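Local coordinates for protein L-talarate/galactarate dehydratase (Salmonella typhimurium, PDB 2PP3) that dehydrates L-talarate and galactarate to 5-keto-4-deoxy-D-glucarate with the aid of magnesium, and also epimerizes L-talarate to galactarate, at residues B[58-63]-B[78-83]. The protein carries 1 engineered substitution. Residues are numbered along the deposited sequence; the frame is centred on the assembly and turned at random.
Sequences TEVAII and FSYSKR. With LGT (L-glucaric acid), chain G.
Ala61 and Ser81 each bond N-H to the other's C=O, as do Ile63 and Ser79, making two antiparallel hydrogen-bonded pairs. These four bonds join strands 57-69 and 74-81 into an antiparallel hairpin of the N-terminal domain. Ala61 N to Ser81 O is 2.9 Å. Ala61 O also takes a CA-H...O contact from Tyr80 CA at 3.0 Å.

Apolar packing lies on the Ile62/Tyr80 face. These two form the non-hydrogen-bonded pair between the bonded ones, and Ile62 CD1 reaches Tyr80 CB at 3.9 Å. Val60 CG1 meets Tyr80 CB at 4.2 Å. The other face sets serines against aliphatic side chains. Ser79 OG lies 3.5 Å from Ile63 CB and bonds to Gln130 O. Ser81 CB packs on Ala61 CB.

Polar ends lead into the active site. Tyr80 has CG between backbone N and carbonyl carbon (chi1 74°), which sends its ring out from the sheet toward Asp301 and His328. Its OH bonds to Asp301, which raises the basicity of catalytic His328, consistent with a second-shell role in positioning Asp301. Ser81 OG donates to Arg83 O at 3.0 Å, tying down that backbone. Lys82, extended beyond CG, brings NZ to 2.9 Å from O5 of L-glucaric acid, with a weak bond to O3. Arg83 NH1 donates a nearly straight bond (170°) to carboxylate O6A, at the guanidinium edge. The chain at this end of the hairpin thus presents two substrate-binding cationic groups, which probably offset the bound L-glucaric acid's negative charge.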
ATOM      1  N   THR B  58       1.105  19.328 -30.762  1.00 40.71           N
ATOM      2  CA  THR B  58      -0.054  20.127 -31.151  1.00 41.75           C
ATOM      3  C   THR B  58      -1.349  19.649 -30.503  1.00 41.89           C
ATOM      4  O   THR B  58      -2.399  20.264 -30.679  1.00 41.72           O
ATOM      5  CB  THR B  58      -0.256  20.114 -32.680  1.00 40.99           C
ATOM      6  OG1 THR B  58      -0.471  18.769 -33.121  1.00 41.58           O
ATOM      7  CG2 THR B  58       0.962  20.695 -33.386  1.00 40.75           C
ATOM      8  N   GLU B  59      -1.276  18.552 -29.761  1.00 41.89           N
ATOM      9  CA  GLU B  59      -2.462  18.030 -29.100  1.00 42.25           C
ATOM     10  C   GLU B  59      -2.078  16.939 -28.107  1.00 41.51           C
ATOM     11  O   GLU B  59      -0.933  16.486 -28.076  1.00 41.40           O
ATOM     12  CB  GLU B  59      -3.432  17.460 -30.136  1.00 42.97           C
ATOM     13  CG  GLU B  59      -3.057  16.071 -30.625  1.00 46.30           C
ATOM     14  CD  GLU B  59      -3.880  15.629 -31.819  1.00 48.46           C
ATOM     15  OE1 GLU B  59      -5.024  16.111 -31.965  1.00 50.82           O
ATOM     16  OE2 GLU B  59      -3.389  14.788 -32.605  1.00 49.59           O
ATOM     17  N   VAL B  60      -3.046  16.522 -27.297  1.00 39.85           N
ATOM     18  CA  VAL B  60      -2.823  15.481 -26.304  1.00 35.51           C
ATOM     19  C   VAL B  60      -3.979  14.495 -26.348  1.00 34.47           C
ATOM     20  O   VAL B  60      -5.143  14.885 -26.234  1.00 33.77           O
ATOM     21  CB  VAL B  60      -2.728  16.073 -24.883  1.00 35.76           C
ATOM     22  CG1 VAL B  60      -2.524  14.957 -23.864  1.00 33.80           C
ATOM     23  CG2 VAL B  60      -1.586  17.070 -24.811  1.00 33.09           C
ATOM     24  N   ALA B  61      -3.660  13.220 -26.534  1.00 32.25           N
ATOM     25  CA  ALA B  61      -4.685  12.188 -26.572  1.00 31.41           C
ATOM     26  C   ALA B  61      -5.125  11.902 -25.138  1.00 31.61           C
ATOM     27  O   ALA B  61      -4.292  11.825 -24.229  1.00 31.97           O
ATOM     28  CB  ALA B  61      -4.137  10.923 -27.216  1.00 31.58           C
ATOM     29  N   ILE B  62      -6.431  11.754 -24.936  1.00 29.76           N
ATOM     30  CA  ILE B  62      -6.970  11.473 -23.607  1.00 28.71           C
ATOM     31  C   ILE B  62      -7.892  10.261 -23.669  1.00 28.44           C
ATOM     32  O   ILE B  62      -8.897  10.271 -24.381  1.00 28.90           O
ATOM     33  CB  ILE B  62      -7.780  12.671 -23.059  1.00 29.28           C
ATOM     34  CG1 ILE B  62      -6.901  13.927 -22.998  1.00 28.64           C
ATOM     35  CG2 ILE B  62      -8.320  12.337 -21.663  1.00 28.45           C
ATOM     36  CD1 ILE B  62      -5.819  13.884 -21.924  1.00 30.88           C
ATOM     37  N   ILE B  63      -7.545   9.211 -22.934  1.00 26.34           N
ATOM     38  CA  ILE B  63      -8.371   8.017 -22.914  1.00 28.03           C
ATOM     39  C   ILE B  63      -9.105   8.039 -21.581  1.00 31.29           C
ATOM     40  O   ILE B  63      -8.487   7.946 -20.519  1.00 31.96           O
ATOM     41  CB  ILE B  63      -7.531   6.728 -23.025  1.00 28.51           C
ATOM     42  CG1 ILE B  63      -6.733   6.728 -24.336  1.00 31.09           C
ATOM     43  CG2 ILE B  63      -8.445   5.507 -22.980  1.00 27.59           C
ATOM     44  CD1 ILE B  63      -5.527   7.658 -24.328  1.00 30.77           C
ATOM     45  N   PHE B  78      -8.462   8.326 -16.186  1.00 31.89           N
ATOM     46  CA  PHE B  78      -7.933   8.519 -17.529  1.00 32.72           C
ATOM     47  C   PHE B  78      -6.427   8.372 -17.644  1.00 33.84           C
ATOM     48  O   PHE B  78      -5.692   8.392 -16.648  1.00 32.21           O
ATOM     49  CB  PHE B  78      -8.335   9.904 -18.054  1.00 33.37           C
ATOM     50  CG  PHE B  78      -7.592  11.039 -17.405  1.00 35.19           C
ATOM     51  CD1 PHE B  78      -6.336  11.426 -17.871  1.00 36.34           C
ATOM     52  CD2 PHE B  78      -8.131  11.699 -16.300  1.00 36.14           C
ATOM     53  CE1 PHE B  78      -5.621  12.457 -17.247  1.00 37.37           C
ATOM     54  CE2 PHE B  78      -7.427  12.732 -15.666  1.00 37.26           C
ATOM     55  CZ  PHE B  78      -6.169  13.111 -16.139  1.00 37.46           C
ATOM     56  N   SER B  79      -5.987   8.208 -18.886  1.00 34.15           N
ATOM     57  CA  SER B  79      -4.578   8.113 -19.220  1.00 34.91           C
ATOM     58  C   SER B  79      -4.449   9.073 -20.396  1.00 34.56           C
ATOM     59  O   SER B  79      -5.443   9.662 -20.835  1.00 31.18           O
ATOM     60  CB  SER B  79      -4.177   6.681 -19.619  1.00 36.77           C
ATOM     61  OG  SER B  79      -4.934   6.200 -20.712  1.00 40.26           O
ATOM     62  N   TYR B  80      -3.240   9.243 -20.907  1.00 33.59           N
ATOM     63  CA  TYR B  80      -3.046  10.173 -22.000  1.00 34.77           C
ATOM     64  C   TYR B  80      -1.868   9.746 -22.840  1.00 35.04           C
ATOM     65  O   TYR B  80      -1.171   8.792 -22.513  1.00 33.17           O
ATOM     66  CB  TYR B  80      -2.765  11.565 -21.442  1.00 36.03           C
ATOM     67  CG  TYR B  80      -1.372  11.694 -20.872  1.00 38.77           C
ATOM     68  CD1 TYR B  80      -0.315  12.157 -21.658  1.00 40.62           C
ATOM     69  CD2 TYR B  80      -1.093  11.296 -19.565  1.00 40.72           C
ATOM     70  CE1 TYR B  80       0.989  12.216 -21.156  1.00 42.37           C
ATOM     71  CE2 TYR B  80       0.203  11.351 -19.052  1.00 41.74           C
ATOM     72  CZ  TYR B  80       1.238  11.810 -19.851  1.00 43.41           C
ATOM     73  OH  TYR B  80       2.523  11.856 -19.349  1.00 44.78           O
ATOM     74  N   SER B  81      -1.650  10.475 -23.925  1.00 35.16           N
ATOM     75  CA  SER B  81      -0.525  10.203 -24.795  1.00 36.42           C
ATOM     76  C   SER B  81      -0.126  11.482 -25.499  1.00 35.38           C
ATOM     77  O   SER B  81      -0.950  12.133 -26.134  1.00 36.36           O
ATOM     78  CB  SER B  81      -0.878   9.131 -25.825  1.00 36.54           C
ATOM     79  OG  SER B  81       0.268   8.791 -26.592  1.00 38.06           O
ATOM     80  N   LYS B  82       1.132  11.866 -25.344  1.00 35.78           N
ATOM     81  CA  LYS B  82       1.648  13.049 -26.014  1.00 37.45           C
ATOM     82  C   LYS B  82       2.352  12.481 -27.241  1.00 37.11           C
ATOM     83  O   LYS B  82       3.433  11.906 -27.134  1.00 39.17           O
ATOM     84  CB  LYS B  82       2.635  13.796 -25.116  1.00 37.99           C
ATOM     85  CG  LYS B  82       1.979  14.507 -23.945  1.00 40.36           C
ATOM     86  CD  LYS B  82       3.000  15.288 -23.140  1.00 42.11           C
ATOM     87  CE  LYS B  82       2.363  15.948 -21.923  1.00 44.46           C
ATOM     88  NZ  LYS B  82       3.376  16.676 -21.101  1.00 44.44           N
ATOM     89  N   ARG B  83       1.701  12.628 -28.389  1.00 35.51           N
ATOM     90  CA  ARG B  83       2.168  12.122 -29.677  1.00 34.84           C
ATOM     91  C   ARG B  83       1.585  10.723 -29.844  1.00 34.79           C
ATOM     92  O   ARG B  83       0.705  10.333 -29.077  1.00 34.84           O
ATOM     93  CB  ARG B  83       3.705  12.124 -29.768  1.00 33.35           C
ATOM     94  CG  ARG B  83       4.279  13.541 -29.739  1.00 33.98           C
ATOM     95  CD  ARG B  83       5.774  13.599 -30.024  1.00 35.14           C
ATOM     96  NE  ARG B  83       6.265  14.979 -30.048  1.00 34.34           N
ATOM     97  CZ  ARG B  83       6.457  15.738 -28.970  1.00 37.77           C
ATOM     98  NH1 ARG B  83       6.206  15.264 -27.752  1.00 37.07           N
ATOM     99  NH2 ARG B  83       6.896  16.986 -29.107  1.00 38.51           N
TER
HETATM  100  O1A LGT G 502       6.284  18.710 -18.088  1.00 38.02           O
HETATM  101  C1  LGT G 502       7.320  18.047 -18.246  1.00 39.69           C
HETATM  102  O1B LGT G 502       7.970  17.540 -17.306  1.00 39.54           O
HETATM  103  C2  LGT G 502       7.853  17.841 -19.711  1.00 39.33           C
HETATM  104  O2  LGT G 502       8.859  16.814 -19.763  1.00 37.93           O
HETATM  105  C3  LGT G 502       6.745  17.480 -20.712  1.00 40.68           C
HETATM  106  O3  LGT G 502       6.382  16.109 -20.532  1.00 40.25           O
HETATM  107  C4  LGT G 502       7.157  17.670 -22.196  1.00 42.54           C
HETATM  108  O4  LGT G 502       8.233  16.761 -22.515  1.00 41.79           O
HETATM  109  C5  LGT G 502       6.017  17.437 -23.214  1.00 43.39           C
HETATM  110  O5  LGT G 502       4.934  18.327 -22.900  1.00 44.98           O
HETATM  111  C6  LGT G 502       6.478  17.704 -24.662  1.00 45.96           C
HETATM  112  O6A LGT G 502       6.849  16.698 -25.326  1.00 45.41           O
HETATM  113  O6B LGT G 502       6.472  18.890 -25.080  1.00 45.17           O